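Long-range contacts in fructosyl amine:oxygen oxidoreductase (Neosartorya fumigata, PDB 4WCT), which binds flavin-adenine dinucleotide and probably uses it to deglycate fructosyl amines by oxidation with molecular oxygen: residues P204-S210 with A221-D225; H122-L126 with N280-G284. One frame throughout, in Å; residues are numbered along the deposited sequence.

Interaction 1: residues P204-S210 with A221-D225; sequences PEGNVVS and ARTAD. With FAD (flavin-adenine dinucleotide), chain C.
R222 is matched by two residues of the facing strand, V209 and S210, a classic beta bulge at the open end of a beta hairpin. R222 O takes a firm bond from V209 N at 2.8 Å and a weak one from S210 N, while R222 N returns an almost straight bond to S210 O (2.8 Å, 178°). One residue back, V208 and T223 form a non-hydrogen-bonded pair, and past it A224 N bonds weakly to N207 O. T223 CB sits against the carbonyl oxygens of E205 and N207. From there T223 CG2, anti to the carbonyl carbon, turns to E205 O (3.4 Å) and a methyl of V208, whereas T223 OG1 reaches D225 OD1 (2.6 Å) on the syn side of the carboxylate and bonds further to H229. D225 OD2 accepts from a water that also donates to E205 O. A beta-branched threonine suits this place, giving a methyl to V208 and a hydroxyl to D225. The polar contacts of V208 with the adenine of FAD come from its backbone: V208 O accepts from FAD N6A at 2.8 Å, and V208 N donates weakly to N1A. This donor and acceptor match adenine's amino edge, consistent with recognition of the base partly by main chain.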
loop_
_atom_site.group_PDB
_atom_site.type_symbol
_atom_site.label_atom_id
_atom_site.label_comp_id
_atom_site.label_asym_id
_atom_site.label_seq_id
_atom_site.Cartn_x
_atom_site.Cartn_y
_atom_site.Cartn_z
ATOM N N PRO A 204 -24.185 4.846 7.397
ATOM C CA PRO A 204 -23.673 6.108 6.955
ATOM C C PRO A 204 -22.828 6.857 7.958
ATOM O O PRO A 204 -22.236 7.883 7.614
ATOM C CB PRO A 204 -24.935 6.910 6.656
ATOM C CG PRO A 204 -25.952 6.362 7.599
ATOM C CD PRO A 204 -25.649 4.901 7.641
ATOM N N GLU A 205 -22.753 6.368 9.191
ATOM C CA GLU A 205 -22.268 7.210 10.287
ATOM C C GLU A 205 -20.794 7.594 10.218
ATOM O O GLU A 205 -20.414 8.623 10.726
ATOM C CB GLU A 205 -22.623 6.593 11.653
ATOM C CG GLU A 205 -21.964 5.249 11.929
ATOM C CD GLU A 205 -22.771 4.049 11.416
ATOM O OE1 GLU A 205 -23.786 4.240 10.693
ATOM O OE2 GLU A 205 -22.404 2.906 11.786
ATOM N N GLY A 206 -19.966 6.756 9.576
ATOM C CA GLY A 206 -18.546 7.056 9.414
ATOM C C GLY A 206 -18.158 7.325 7.987
ATOM O O GLY A 206 -16.983 7.457 7.683
ATOM N N ASN A 207 -19.148 7.393 7.104
ATOM C CA ASN A 207 -18.878 7.641 5.689
ATOM C C ASN A 207 -18.784 9.138 5.433
ATOM O O ASN A 207 -19.805 9.826 5.295
ATOM C CB ASN A 207 -19.982 7.018 4.859
ATOM C CG ASN A 207 -19.733 7.144 3.382
ATOM O OD1 ASN A 207 -18.597 7.403 2.944
ATOM N ND2 ASN A 207 -20.774 6.898 2.589
ATOM N N VAL A 208 -17.564 9.648 5.362
ATOM C CA VAL A 208 -17.378 11.101 5.176
ATOM C C VAL A 208 -17.652 11.487 3.729
ATOM O O VAL A 208 -17.130 10.840 2.796
ATOM C CB VAL A 208 -15.958 11.542 5.558
ATOM C CG1 VAL A 208 -15.709 12.998 5.246
ATOM C CG2 VAL A 208 -15.705 11.283 7.031
ATOM N N VAL A 209 -18.529 12.464 3.537
ATOM C CA VAL A 209 -18.888 12.937 2.185
ATOM C C VAL A 209 -18.255 14.284 1.852
ATOM O O VAL A 209 -18.155 14.666 0.674
ATOM C CB VAL A 209 -20.423 12.934 1.926
ATOM C CG1 VAL A 209 -21.009 11.547 2.086
ATOM C CG2 VAL A 209 -21.173 13.934 2.812
ATOM N N SER A 210 -17.815 15.012 2.867
ATOM C CA SER A 210 -17.313 16.370 2.668
ATOM C C SER A 210 -16.455 16.779 3.860
ATOM O O SER A 210 -16.756 16.425 4.991
ATOM C CB SER A 210 -18.477 17.386 2.518
ATOM O OG SER A 210 -17.946 18.662 2.193
ATOM N N ALA A 221 -15.592 17.357 9.499
ATOM C CA ALA A 221 -16.053 16.472 8.435
ATOM C C ALA A 221 -17.545 16.195 8.552
ATOM O O ALA A 221 -18.085 16.092 9.639
ATOM C CB ALA A 221 -15.304 15.147 8.509
ATOM N N ARG A 222 -18.213 16.074 7.412
ATOM C CA ARG A 222 -19.642 15.793 7.355
ATOM C C ARG A 222 -19.820 14.382 6.838
ATOM O O ARG A 222 -19.225 14.012 5.807
ATOM C CB ARG A 222 -20.312 16.761 6.368
ATOM C CG ARG A 222 -21.820 16.627 6.284
ATOM C CD ARG A 222 -22.397 17.396 5.106
ATOM N NE ARG A 222 -23.842 17.219 5.012
ATOM C CZ ARG A 222 -24.741 18.168 5.258
ATOM N NH1 ARG A 222 -24.356 19.421 5.451
ATOM N NH2 ARG A 222 -26.029 17.900 5.114
ATOM N N THR A 223 -20.547 13.560 7.578
ATOM C CA THR A 223 -20.840 12.222 7.148
ATOM C C THR A 223 -22.163 12.076 6.410
ATOM O O THR A 223 -22.938 13.050 6.303
ATOM C CB THR A 223 -20.729 11.238 8.338
ATOM O OG1 THR A 223 -21.393 11.784 9.491
ATOM C CG2 THR A 223 -19.260 11.040 8.701
ATOM N N ALA A 224 -22.398 10.898 5.836
ATOM C CA ALA A 224 -23.461 10.689 4.889
ATOM C C ALA A 224 -24.843 10.753 5.547
ATOM O O ALA A 224 -25.865 10.709 4.861
ATOM C CB ALA A 224 -23.315 9.351 4.164
ATOM N N ASP A 225 -24.862 10.619 6.865
ATOM C CA ASP A 225 -26.089 10.801 7.653
ATOM C C ASP A 225 -26.417 12.266 7.918
ATOM O O ASP A 225 -27.381 12.556 8.631
ATOM C CB ASP A 225 -25.957 10.081 9.002
ATOM C CG ASP A 225 -24.752 10.510 9.776
ATOM O OD1 ASP A 225 -23.961 11.382 9.302
ATOM O OD2 ASP A 225 -24.557 9.914 10.866
HETATM P PA FAD C . -5.960 2.138 3.043
HETATM O O1A FAD C . -5.197 1.099 3.813
HETATM O O2A FAD C . -6.640 1.787 1.757
HETATM O O5B FAD C . -7.013 2.737 4.044
HETATM C C5B FAD C . -7.913 3.764 3.603
HETATM C C4B FAD C . -9.116 3.762 4.540
HETATM O O4B FAD C . -9.943 4.937 4.258
HETATM C C3B FAD C . -10.017 2.539 4.402
HETATM O O3B FAD C . -10.205 1.859 5.654
HETATM C C2B FAD C . -11.335 3.116 3.879
HETATM O O2B FAD C . -12.508 2.391 4.239
HETATM C C1B FAD C . -11.286 4.549 4.411
HETATM N N9A FAD C . -12.145 5.460 3.624
HETATM C C8A FAD C . -12.368 5.445 2.297
HETATM N N7A FAD C . -13.267 6.397 1.955
HETATM C C5A FAD C . -13.542 7.078 3.098
HETATM C C6A FAD C . -14.456 8.155 3.456
HETATM N N6A FAD C . -15.207 8.757 2.517
HETATM N N1A FAD C . -14.528 8.490 4.761
HETATM C C2A FAD C . -13.779 7.926 5.718
HETATM N N3A FAD C . -12.949 6.901 5.460
HETATM C C4A FAD C . -12.816 6.459 4.186
HETATM N N1 FAD C . 2.577 -1.694 0.075
HETATM C C2 FAD C . 3.720 -2.226 0.635
HETATM O O2 FAD C . 4.320 -1.537 1.458
HETATM N N3 FAD C . 4.101 -3.481 0.387
HETATM C C4 FAD C . 3.477 -4.249 -0.531
HETATM O O4 FAD C . 3.812 -5.434 -0.809
HETATM C C4X FAD C . 2.281 -3.743 -1.181
HETATM N N5 FAD C . 1.610 -4.493 -2.095
HETATM C C5X FAD C . 0.366 -4.079 -2.489
HETATM C C6 FAD C . -0.462 -4.912 -3.235
HETATM C C7 FAD C . -1.669 -4.440 -3.713
HETATM C C7M FAD C . -2.566 -5.372 -4.445
HETATM C C8 FAD C . -2.098 -3.078 -3.368
HETATM C C8M FAD C . -3.404 -2.527 -3.810
HETATM C C9 FAD C . -1.338 -2.284 -2.545
HETATM C C9A FAD C . -0.092 -2.712 -2.135
HETATM N N10 FAD C . 0.728 -1.872 -1.377
HETATM C C10 FAD C . 1.882 -2.411 -0.808
HETATM C "C1'" FAD C . 0.416 -0.492 -1.033
HETATM C "C2'" FAD C . -0.241 -0.353 0.332
HETATM O "O2'" FAD C . -1.280 -1.320 0.394
HETATM C "C3'" FAD C . -0.804 1.068 0.459
HETATM O "O3'" FAD C . 0.186 2.026 0.056
HETATM C "C4'" FAD C . -1.278 1.365 1.885
HETATM O "O4'" FAD C . -2.022 0.254 2.382
HETATM C "C5'" FAD C . -2.182 2.590 1.831
HETATM O "O5'" FAD C . -2.594 2.910 3.159
HETATM P P FAD C . -3.738 4.016 3.385
HETATM O O1P FAD C . -3.996 4.104 4.872
HETATM O O2P FAD C . -3.330 5.236 2.595
HETATM O O3P FAD C . -5.018 3.365 2.669
HETATM O O HOH W 1 -22.149 10.211 12.214
#

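Interaction 2: residues H122-L126 with N280-G284; sequences HTPAL and NIAKG
The imidazole of H122 has the last methylene of K283, CE, over one face, 3.6 Å from the ring centroid and only 7° off the normal, a CH-pi contact; at its edge lie the amide of N280 and the CB of A282. The loop between strands 277-280 and 284-287, built on an Asx turn and a classic beta bulge in which N280 O accepts from both K283 N and G284 N, here meets the start of helix 124-135. N280 ND2 donates to H122 ND1 (3.1 Å, 169°); H122 ND1 lies near the amide plane of N280, while N280 ND2 is tilted 25° from the ring plane. Asparagine fits because its OD1 accepts from A282 N, closing the Asx turn, which fixes the amide's rotation and leaves ND2 for the histidine. With CG between the backbone N and the carbonyl carbon (chi1 61°), the H122 ring is carried toward the loop. Lysine suits its place by giving methylenes to the ring while NZ continues to a salt bridge with D338. Beside the polar pair, L126 and I281 run antiparallel alongside each other, L126 CD2 to I281 CD1 at 3.9 Å. T123, the helix N-cap, accepts from L126 N through OG1. Small A282 lets the leucine come close, L126 CD1 to A282 CB at 3.5 Å.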
loop_
_atom_site.group_PDB
_atom_site.type_symbol
_atom_site.label_atom_id
_atom_site.label_comp_id
_atom_site.label_asym_id
_atom_site.label_seq_id
_atom_site.Cartn_x
_atom_site.Cartn_y
_atom_site.Cartn_z
ATOM N N HIS A 122 13.025 -11.360 -16.397
ATOM C CA HIS A 122 13.237 -12.473 -17.331
ATOM C C HIS A 122 13.687 -12.033 -18.741
ATOM O O HIS A 122 13.692 -12.840 -19.650
ATOM C CB HIS A 122 12.005 -13.392 -17.397
ATOM C CG HIS A 122 10.777 -12.696 -17.879
ATOM N ND1 HIS A 122 10.106 -11.790 -17.097
ATOM C CD2 HIS A 122 10.228 -12.601 -19.120
ATOM C CE1 HIS A 122 9.216 -11.148 -17.827
ATOM N NE2 HIS A 122 9.215 -11.677 -19.038
ATOM N N THR A 123 14.007 -10.767 -18.895
ATOM C CA THR A 123 14.669 -10.253 -20.089
ATOM C C THR A 123 15.913 -9.500 -19.666
ATOM O O THR A 123 15.993 -8.949 -18.577
ATOM C CB THR A 123 13.770 -9.298 -20.904
ATOM O OG1 THR A 123 13.624 -8.041 -20.224
ATOM C CG2 THR A 123 12.429 -9.910 -21.202
ATOM N N PRO A 124 16.871 -9.358 -20.584
ATOM C CA PRO A 124 18.055 -8.590 -20.232
ATOM C C PRO A 124 17.748 -7.158 -19.825
ATOM O O PRO A 124 18.368 -6.650 -18.890
ATOM C CB PRO A 124 18.904 -8.643 -21.524
ATOM C CG PRO A 124 18.481 -9.916 -22.188
ATOM C CD PRO A 124 17.036 -10.135 -21.828
ATOM N N ALA A 125 16.787 -6.514 -20.488
ATOM C CA ALA A 125 16.440 -5.156 -20.134
ATOM C C ALA A 125 15.882 -5.060 -18.717
ATOM O O ALA A 125 16.171 -4.103 -18.008
ATOM C CB ALA A 125 15.447 -4.577 -21.127
ATOM N N LEU A 126 15.000 -5.994 -18.331
ATOM C CA LEU A 126 14.439 -5.946 -16.992
ATOM C C LEU A 126 15.553 -6.191 -15.973
ATOM O O LEU A 126 15.590 -5.570 -14.908
ATOM C CB LEU A 126 13.350 -7.025 -16.838
ATOM C CG LEU A 126 12.040 -6.770 -17.594
ATOM C CD1 LEU A 126 11.174 -8.016 -17.660
ATOM C CD2 LEU A 126 11.273 -5.592 -17.016
ATOM N N ASN A 280 9.080 -11.059 -9.537
ATOM C CA ASN A 280 9.548 -10.708 -10.864
ATOM C C ASN A 280 8.830 -9.432 -11.298
ATOM O O ASN A 280 7.582 -9.378 -11.330
ATOM C CB ASN A 280 9.278 -11.859 -11.845
ATOM C CG ASN A 280 9.620 -11.507 -13.275
ATOM O OD1 ASN A 280 9.391 -10.388 -13.719
ATOM N ND2 ASN A 280 10.025 -12.491 -14.043
ATOM N N ILE A 281 9.609 -8.385 -11.530
ATOM C CA ILE A 281 9.061 -7.035 -11.706
ATOM C C ILE A 281 8.162 -6.886 -12.928
ATOM O O ILE A 281 7.483 -5.874 -13.064
ATOM C CB ILE A 281 10.173 -5.968 -11.761
ATOM C CG1 ILE A 281 11.028 -6.151 -13.018
ATOM C CG2 ILE A 281 10.987 -5.995 -10.479
ATOM C CD1 ILE A 281 11.953 -4.964 -13.255
ATOM N N ALA A 282 8.123 -7.874 -13.809
ATOM C CA ALA A 282 7.212 -7.816 -14.946
ATOM C C ALA A 282 6.289 -9.008 -15.010
ATOM O O ALA A 282 5.679 -9.244 -16.051
ATOM C CB ALA A 282 7.976 -7.660 -16.256
ATOM N N LYS A 283 6.174 -9.773 -13.912
ATOM C CA LYS A 283 5.259 -10.917 -13.881
ATOM C C LYS A 283 4.420 -10.961 -12.615
ATOM O O LYS A 283 3.196 -11.042 -12.676
ATOM C CB LYS A 283 5.958 -12.250 -14.079
ATOM C CG LYS A 283 6.445 -12.441 -15.511
ATOM C CD LYS A 283 6.741 -13.915 -15.778
ATOM C CE LYS A 283 7.253 -14.124 -17.192
ATOM N NZ LYS A 283 6.121 -14.180 -18.123
ATOM N N GLY A 284 5.057 -10.853 -11.473
ATOM C CA GLY A 284 4.274 -10.819 -10.222
ATOM C C GLY A 284 5.069 -11.263 -9.020
ATOM O O GLY A 284 6.280 -11.465 -9.097
#

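Interactions 1 and 2 lie on opposite sides of the chain's centre, their own centres 43 Å apart and their nearest atoms about 32 Å apart. In sequence, the hairpin of interaction 1 falls between the two segments that interaction 2 brings together. FAD gives them a common reference: interaction 1 touches its adenine directly, through the G206-V208 part of the pocket, whereas in interaction 2 the side chain of I281 stays about 12 Å from the cofactor. One contact therefore helps to hold the nucleotide, and the other joins a helix start to a strand connection without reaching the ligand.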